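Local coordinates for protein CEP104 (Gallus gallus, PDB 5JO8) that is a centriolar protein whose helical-repeat TOG domain, the part described here, probably binds tubulin or microtubules, at residues D79-L84 and H121-L126. Sequence-based numbering, arbitrary orientation.
Sequences DLRNML and HKLGKL
Leu80 lays its CD2 methyl over the centre of the His121 imidazole in a CH-pi contact, 3.7 Å from CD2 to the ring centroid and 9° off the ring normal. The other methyl, CD1, comes to 3.4 Å from His121 ND1, so both branches of the leucine fork meet the ring. In His121, CG stands anti to the carbonyl carbon (chi1 -63°), a setting that presents one ring face to Leu80 CD2; Tyr117 adds an edge-to-face contact with the ring. Replacing His121 with an alanine would probably leave the Leu80 methyls without their flat seat and open a gap beside Leu80, at the end of helix 100-121.

Apolar packing continues through Leu123, which enters between Leu80 and Leu84: its CD2 lies 4.2 Å from Leu80 CB, and its CD1 lies 4.3 Å from Leu84 CD1.

Polar contact across the two segments is indirect. A water gives a hydrogen bond of 2.7 Å to Leu123 O and accepts one of 3.1 Å from Arg81 NH1, sitting in the guanidinium plane at its edge, while Arg81 NH2 forms a salt bridge with Glu78.

The turn linking helices 100-121 and 125-142, with a Schellman motif at Lys122 and Gly124 as N-cap residue, thus packs against the preceding helix of this TOG helical array. Between the segments, leucine methyls and an imidazole face carry the fit; beyond them, Lys77 NZ hydrogen-bonds His121 O.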
loop_
_atom_site.group_PDB
_atom_site.type_symbol
_atom_site.label_atom_id
_atom_site.label_comp_id
_atom_site.label_asym_id
_atom_site.label_seq_id
_atom_site.Cartn_x
_atom_site.Cartn_y
_atom_site.Cartn_z
ATOM N N ASP A 79 -25.097 -5.886 -9.050
ATOM C CA ASP A 79 -24.807 -7.046 -8.216
ATOM C C ASP A 79 -23.315 -7.323 -8.183
ATOM O O ASP A 79 -22.758 -7.621 -7.129
ATOM C CB ASP A 79 -25.518 -8.294 -8.734
ATOM C CG ASP A 79 -27.031 -8.205 -8.617
ATOM O OD1 ASP A 79 -27.540 -7.313 -7.901
ATOM O OD2 ASP A 79 -27.707 -9.050 -9.238
ATOM N N LEU A 80 -22.679 -7.264 -9.344
ATOM C CA LEU A 80 -21.230 -7.420 -9.402
ATOM C C LEU A 80 -20.491 -6.334 -8.617
ATOM O O LEU A 80 -19.483 -6.620 -7.969
ATOM C CB LEU A 80 -20.746 -7.447 -10.843
ATOM C CG LEU A 80 -21.240 -8.610 -11.711
ATOM C CD1 LEU A 80 -21.061 -8.243 -13.173
ATOM C CD2 LEU A 80 -20.503 -9.911 -11.366
ATOM N N ARG A 81 -20.973 -5.092 -8.664
ATOM C CA ARG A 81 -20.356 -4.021 -7.871
ATOM C C ARG A 81 -20.531 -4.275 -6.385
ATOM O O ARG A 81 -19.582 -4.158 -5.619
ATOM C CB ARG A 81 -20.983 -2.658 -8.187
ATOM C CG ARG A 81 -20.460 -1.938 -9.411
ATOM C CD ARG A 81 -21.100 -0.539 -9.530
ATOM N NE ARG A 81 -22.532 -0.564 -9.859
ATOM C CZ ARG A 81 -23.024 -0.587 -11.097
ATOM N NH1 ARG A 81 -22.210 -0.608 -12.145
ATOM N NH2 ARG A 81 -24.340 -0.604 -11.293
ATOM N N ASN A 82 -21.751 -4.594 -5.968
ATOM C CA ASN A 82 -22.016 -4.854 -4.557
ATOM C C ASN A 82 -21.166 -6.012 -4.046
ATOM O O ASN A 82 -20.688 -5.995 -2.913
ATOM C CB ASN A 82 -23.499 -5.148 -4.326
ATOM C CG ASN A 82 -24.370 -3.950 -4.591
ATOM O OD1 ASN A 82 -23.904 -2.810 -4.549
ATOM N ND2 ASN A 82 -25.645 -4.197 -4.864
ATOM N N MET A 83 -20.985 -7.021 -4.885
ATOM C CA MET A 83 -20.168 -8.159 -4.502
ATOM C C MET A 83 -18.707 -7.758 -4.336
ATOM O O MET A 83 -18.048 -8.210 -3.404
ATOM C CB MET A 83 -20.296 -9.273 -5.528
ATOM C CG MET A 83 -19.645 -10.554 -5.089
ATOM S SD MET A 83 -20.034 -11.901 -6.217
ATOM C CE MET A 83 -21.821 -11.906 -6.135
ATOM N N LEU A 84 -18.207 -6.923 -5.244
ATOM C CA LEU A 84 -16.844 -6.417 -5.128
ATOM C C LEU A 84 -16.708 -5.641 -3.833
ATOM O O LEU A 84 -15.728 -5.807 -3.107
ATOM C CB LEU A 84 -16.479 -5.518 -6.313
ATOM C CG LEU A 84 -15.098 -4.843 -6.255
ATOM C CD1 LEU A 84 -14.571 -4.609 -7.647
ATOM C CD2 LEU A 84 -15.100 -3.526 -5.469
ATOM N N HIS A 121 -15.594 -8.058 -15.929
ATOM C CA HIS A 121 -16.960 -7.548 -15.860
ATOM C C HIS A 121 -17.095 -6.090 -16.303
ATOM O O HIS A 121 -18.180 -5.511 -16.220
ATOM C CB HIS A 121 -17.517 -7.733 -14.445
ATOM C CG HIS A 121 -17.626 -9.168 -14.035
ATOM N ND1 HIS A 121 -18.525 -10.042 -14.615
ATOM C CD2 HIS A 121 -16.928 -9.892 -13.129
ATOM C CE1 HIS A 121 -18.383 -11.238 -14.074
ATOM N NE2 HIS A 121 -17.422 -11.176 -13.170
ATOM N N LYS A 122 -15.989 -5.525 -16.781
ATOM C CA LYS A 122 -15.942 -4.158 -17.299
ATOM C C LYS A 122 -16.525 -3.154 -16.310
ATOM O O LYS A 122 -17.269 -2.267 -16.698
ATOM C CB LYS A 122 -16.681 -4.062 -18.645
ATOM C CG LYS A 122 -16.112 -4.970 -19.733
ATOM C CD LYS A 122 -17.025 -5.009 -20.956
ATOM C CE LYS A 122 -16.637 -6.134 -21.907
ATOM N NZ LYS A 122 -17.569 -6.230 -23.067
ATOM N N LEU A 123 -16.178 -3.291 -15.037
ATOM C CA LEU A 123 -16.781 -2.473 -13.991
ATOM C C LEU A 123 -16.252 -1.040 -13.961
ATOM O O LEU A 123 -16.888 -0.153 -13.397
ATOM C CB LEU A 123 -16.592 -3.127 -12.619
ATOM C CG LEU A 123 -17.372 -4.431 -12.465
ATOM C CD1 LEU A 123 -17.271 -4.950 -11.037
ATOM C CD2 LEU A 123 -18.831 -4.260 -12.876
ATOM N N GLY A 124 -15.085 -0.826 -14.557
ATOM C CA GLY A 124 -14.531 0.518 -14.646
ATOM C C GLY A 124 -13.489 0.801 -13.587
ATOM O O GLY A 124 -13.490 0.162 -12.522
ATOM N N LYS A 125 -12.658 1.801 -13.858
ATOM C CA LYS A 125 -11.487 2.069 -13.032
ATOM C C LYS A 125 -11.842 2.728 -11.707
ATOM O O LYS A 125 -11.017 2.742 -10.787
ATOM C CB LYS A 125 -10.436 2.886 -13.791
ATOM C CG LYS A 125 -9.964 2.252 -15.098
ATOM C CD LYS A 125 -9.714 0.747 -14.987
ATOM C CE LYS A 125 -8.468 0.438 -14.172
ATOM N NZ LYS A 125 -7.202 0.909 -14.840
ATOM N N LEU A 126 -13.056 3.256 -11.579
ATOM C CA LEU A 126 -13.528 3.720 -10.274
ATOM C C LEU A 126 -13.510 2.559 -9.274
ATOM O O LEU A 126 -13.144 2.739 -8.106
ATOM C CB LEU A 126 -14.937 4.349 -10.388
ATOM C CG LEU A 126 -15.639 5.004 -9.190
ATOM C CD1 LEU A 126 -16.849 5.769 -9.698
ATOM C CD2 LEU A 126 -16.099 4.028 -8.115
HETATM O O HOH W 1 -19.130 -0.410 -11.898
#